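Local coordinates for conjugal transfer protein TRWB (PDB 1E9R), which probably couples the DNA-processing and secretion machineries in bacterial conjugation, as a hexameric P-loop NTPase thought to pump DNA into the recipient cell, at residues Ser357-Asp368 and Ala383-Pro394. Residues are numbered along the deposited sequence; the frame is centred on the assembly and turned at random.
Sequences SLSLGEHEVERD and ALERVRERVVMP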
# COMPACT_ATOMS: atom_id res chain seq x y z
N SER B 357 -0.77 -18.56 17.89
CA SER B 357 -1.82 -18.64 18.90
C SER B 357 -3.18 -18.70 18.21
O SER B 357 -4.00 -19.57 18.51
CB SER B 357 -1.77 -17.42 19.81
OG SER B 357 -2.93 -17.33 20.62
N LEU B 358 -3.41 -17.77 17.29
CA LEU B 358 -4.66 -17.70 16.54
C LEU B 358 -4.88 -18.99 15.76
O LEU B 358 -5.99 -19.52 15.75
CB LEU B 358 -4.63 -16.52 15.57
CG LEU B 358 -5.91 -15.81 15.10
CD1 LEU B 358 -5.82 -15.54 13.62
CD2 LEU B 358 -7.13 -16.63 15.41
N SER B 359 -3.83 -19.50 15.11
CA SER B 359 -3.92 -20.73 14.33
C SER B 359 -4.40 -21.89 15.20
O SER B 359 -5.22 -22.71 14.76
CB SER B 359 -2.57 -21.10 13.72
OG SER B 359 -2.14 -20.15 12.76
N LEU B 360 -3.88 -21.97 16.43
CA LEU B 360 -4.27 -23.01 17.36
C LEU B 360 -5.75 -22.83 17.67
O LEU B 360 -6.49 -23.80 17.83
CB LEU B 360 -3.41 -22.93 18.63
CG LEU B 360 -2.22 -23.90 18.75
CD1 LEU B 360 -1.84 -24.47 17.42
CD2 LEU B 360 -1.03 -23.19 19.36
N GLY B 361 -6.18 -21.57 17.76
CA GLY B 361 -7.59 -21.27 17.98
C GLY B 361 -8.09 -21.07 19.39
O GLY B 361 -7.38 -21.33 20.36
N GLU B 362 -9.33 -20.59 19.48
CA GLU B 362 -10.00 -20.34 20.76
C GLU B 362 -11.04 -21.42 21.03
O GLU B 362 -11.38 -22.22 20.15
CB GLU B 362 -10.77 -19.02 20.75
CG GLU B 362 -10.05 -17.79 20.26
CD GLU B 362 -10.85 -16.52 20.56
OE1 GLU B 362 -12.08 -16.49 20.28
OE2 GLU B 362 -10.25 -15.56 21.09
N HIS B 363 -11.56 -21.40 22.24
CA HIS B 363 -12.62 -22.32 22.62
C HIS B 363 -13.64 -21.52 23.43
O HIS B 363 -13.30 -20.48 23.99
CB HIS B 363 -12.07 -23.52 23.44
CG HIS B 363 -11.45 -23.16 24.76
ND1 HIS B 363 -10.65 -24.03 25.46
CD2 HIS B 363 -11.56 -22.05 25.53
CE1 HIS B 363 -10.29 -23.48 26.60
NE2 HIS B 363 -10.82 -22.27 26.67
N GLU B 364 -14.90 -21.94 23.43
CA GLU B 364 -15.89 -21.26 24.23
C GLU B 364 -16.10 -22.26 25.36
O GLU B 364 -16.23 -23.46 25.13
CB GLU B 364 -17.17 -21.00 23.45
CG GLU B 364 -18.05 -20.00 24.16
CD GLU B 364 -19.05 -19.36 23.24
OE1 GLU B 364 -19.80 -20.10 22.59
OE2 GLU B 364 -19.07 -18.11 23.17
N VAL B 365 -16.14 -21.75 26.59
CA VAL B 365 -16.21 -22.59 27.77
C VAL B 365 -17.07 -22.00 28.89
O VAL B 365 -17.29 -20.79 28.93
CB VAL B 365 -14.73 -22.79 28.24
CG1 VAL B 365 -14.64 -22.88 29.72
CG2 VAL B 365 -14.12 -24.00 27.56
N GLU B 366 -17.58 -22.85 29.79
CA GLU B 366 -18.38 -22.39 30.94
C GLU B 366 -17.58 -22.66 32.20
O GLU B 366 -17.06 -23.77 32.38
CB GLU B 366 -19.72 -23.12 31.02
CG GLU B 366 -20.61 -22.91 29.82
CD GLU B 366 -21.99 -23.49 30.00
OE1 GLU B 366 -22.11 -24.62 30.51
OE2 GLU B 366 -22.97 -22.82 29.60
N ARG B 367 -17.48 -21.66 33.07
CA ARG B 367 -16.72 -21.78 34.32
C ARG B 367 -17.47 -21.35 35.58
O ARG B 367 -18.34 -20.49 35.52
CB ARG B 367 -15.44 -20.97 34.22
CG ARG B 367 -14.18 -21.79 34.20
CD ARG B 367 -13.00 -20.91 34.49
NE ARG B 367 -12.78 -19.92 33.44
CZ ARG B 367 -12.13 -20.16 32.31
NH1 ARG B 367 -11.62 -21.36 32.05
NH2 ARG B 367 -11.98 -19.19 31.42
N ASP B 368 -17.11 -21.95 36.71
CA ASP B 368 -17.72 -21.60 37.98
C ASP B 368 -17.10 -20.30 38.43
O ASP B 368 -15.88 -20.19 38.52
CB ASP B 368 -17.45 -22.68 39.03
CG ASP B 368 -18.38 -23.88 38.88
OD1 ASP B 368 -19.38 -23.77 38.14
OD2 ASP B 368 -18.12 -24.93 39.52
N ALA B 383 -24.67 -19.02 38.42
CA ALA B 383 -23.32 -18.53 38.80
C ALA B 383 -22.26 -19.03 37.81
O ALA B 383 -21.07 -19.13 38.14
CB ALA B 383 -22.98 -19.00 40.22
N LEU B 384 -22.70 -19.36 36.60
CA LEU B 384 -21.79 -19.83 35.56
C LEU B 384 -21.48 -18.73 34.56
O LEU B 384 -22.35 -17.92 34.24
CB LEU B 384 -22.38 -21.04 34.82
CG LEU B 384 -22.20 -22.44 35.42
CD1 LEU B 384 -22.76 -23.47 34.45
CD2 LEU B 384 -20.74 -22.73 35.69
N GLU B 385 -20.25 -18.73 34.06
CA GLU B 385 -19.81 -17.73 33.09
C GLU B 385 -19.37 -18.37 31.77
O GLU B 385 -18.64 -19.35 31.77
CB GLU B 385 -18.65 -16.92 33.66
CG GLU B 385 -17.41 -17.75 33.98
CD GLU B 385 -16.19 -16.89 34.27
OE1 GLU B 385 -16.31 -15.65 34.22
OE2 GLU B 385 -15.10 -17.44 34.54
N ARG B 386 -19.83 -17.80 30.66
CA ARG B 386 -19.47 -18.29 29.34
C ARG B 386 -18.34 -17.41 28.84
O ARG B 386 -18.47 -16.19 28.78
CB ARG B 386 -20.67 -18.21 28.40
CG ARG B 386 -20.36 -18.49 26.95
CD ARG B 386 -21.66 -18.59 26.17
NE ARG B 386 -22.65 -17.60 26.60
CZ ARG B 386 -22.54 -16.28 26.43
NH1 ARG B 386 -21.47 -15.77 25.83
NH2 ARG B 386 -23.50 -15.48 26.87
N VAL B 387 -17.22 -18.02 28.48
CA VAL B 387 -16.05 -17.27 28.06
C VAL B 387 -15.35 -17.83 26.82
O VAL B 387 -15.25 -19.04 26.65
CB VAL B 387 -15.01 -17.22 29.22
CG1 VAL B 387 -13.70 -16.63 28.75
CG2 VAL B 387 -15.56 -16.40 30.36
N ARG B 388 -14.90 -16.91 25.96
CA ARG B 388 -14.14 -17.26 24.76
C ARG B 388 -12.68 -16.90 25.05
O ARG B 388 -12.40 -15.81 25.56
CB ARG B 388 -14.62 -16.46 23.56
CG ARG B 388 -15.76 -17.07 22.79
CD ARG B 388 -16.18 -16.08 21.72
NE ARG B 388 -15.00 -15.41 21.19
CZ ARG B 388 -14.91 -14.11 20.98
NH1 ARG B 388 -15.94 -13.32 21.25
NH2 ARG B 388 -13.78 -13.59 20.50
N GLU B 389 -11.76 -17.80 24.71
CA GLU B 389 -10.34 -17.57 24.96
C GLU B 389 -9.44 -18.46 24.12
O GLU B 389 -9.87 -19.48 23.60
CB GLU B 389 -10.03 -17.80 26.45
CG GLU B 389 -10.80 -18.94 27.09
CD GLU B 389 -10.39 -19.20 28.53
OE1 GLU B 389 -10.23 -18.22 29.30
OE2 GLU B 389 -10.25 -20.39 28.90
N ARG B 390 -8.18 -18.04 24.00
CA ARG B 390 -7.18 -18.79 23.24
C ARG B 390 -6.82 -20.02 24.02
O ARG B 390 -6.52 -19.95 25.21
CB ARG B 390 -5.90 -17.97 23.03
CG ARG B 390 -6.01 -16.80 22.07
CD ARG B 390 -6.36 -17.24 20.65
NE ARG B 390 -6.67 -16.09 19.81
CZ ARG B 390 -5.77 -15.20 19.39
NH1 ARG B 390 -4.48 -15.31 19.72
NH2 ARG B 390 -6.17 -14.16 18.67
N VAL B 391 -6.83 -21.17 23.36
CA VAL B 391 -6.45 -22.39 24.03
C VAL B 391 -4.98 -22.22 24.44
O VAL B 391 -4.57 -22.60 25.54
CB VAL B 391 -6.62 -23.59 23.06
CG1 VAL B 391 -6.03 -24.86 23.66
CG2 VAL B 391 -8.10 -23.78 22.77
N VAL B 392 -4.20 -21.60 23.55
CA VAL B 392 -2.78 -21.34 23.80
C VAL B 392 -2.53 -19.85 23.59
O VAL B 392 -2.79 -19.33 22.50
CB VAL B 392 -1.88 -22.10 22.81
CG1 VAL B 392 -0.42 -21.84 23.14
CG2 VAL B 392 -2.19 -23.59 22.85
N MET B 393 -2.04 -19.17 24.62
CA MET B 393 -1.76 -17.74 24.55
C MET B 393 -0.49 -17.45 23.77
O MET B 393 0.43 -18.27 23.75
CB MET B 393 -1.58 -17.16 25.96
CG MET B 393 -2.82 -16.56 26.57
SD MET B 393 -2.47 -16.04 28.27
CE MET B 393 -1.78 -14.39 28.04
N PRO B 394 -0.41 -16.29 23.11
CA PRO B 394 0.80 -15.98 22.36
C PRO B 394 2.01 -16.05 23.30
O PRO B 394 3.08 -16.53 22.91
CB PRO B 394 0.54 -14.56 21.87
CG PRO B 394 -0.95 -14.59 21.62
CD PRO B 394 -1.46 -15.28 22.86
O HOH W 1 -4.87 -20.80 20.87
O HOH W 2 -9.09 -13.99 18.53
O HOH W 3 -18.77 -15.72 25.34
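H363 and E389 each set CG between their own backbone N and carbonyl carbon (chi1 64° and 37°), and from a hydrogen-bonded residue pair of two antiparallel strands these torsions lean ring and carboxylate together over one face of the sheet. H363 NE2 gives a nearly straight bond of 3.0 Å to the anti lone pair of E389 OE2, with ring and carboxylate close to coplanar. V365 CG2 lies over one ring face, a fitting apolar floor. R367, its chain bent at chi3, brings NH2 to within 2.9 Å of E389 OE1 from above the carboxylate plane, while its NE lies 3.6 Å from E385 OE2 in a second salt bridge. With an alanine here instead of E389, H363 NE2 would probably lose its acceptor and R367 NH2 its nearer carboxylate. Beyond the strand pair, S357 OG donates to V392 O (2.7 Å) and accepts from R390 NH1 in the guanidinium plane; a small hydroxyl suits this double role near the end of helix 350-360. G361 turns the chain into the strand at a positive phi where a CB would press on L360 O, and its carbonyl receives V391 N. On the face carrying E364 and R388, E362 OE1 forms a salt bridge with R388 NE (3.2 Å). The long R386 side chain reaches a salt bridge with E385 of a neighbouring subunit. The strands form a beta hairpin, widened by strand 16-18 beside 362-368 into a three-stranded antiparallel sheet at the hexamer's subunit interfaces.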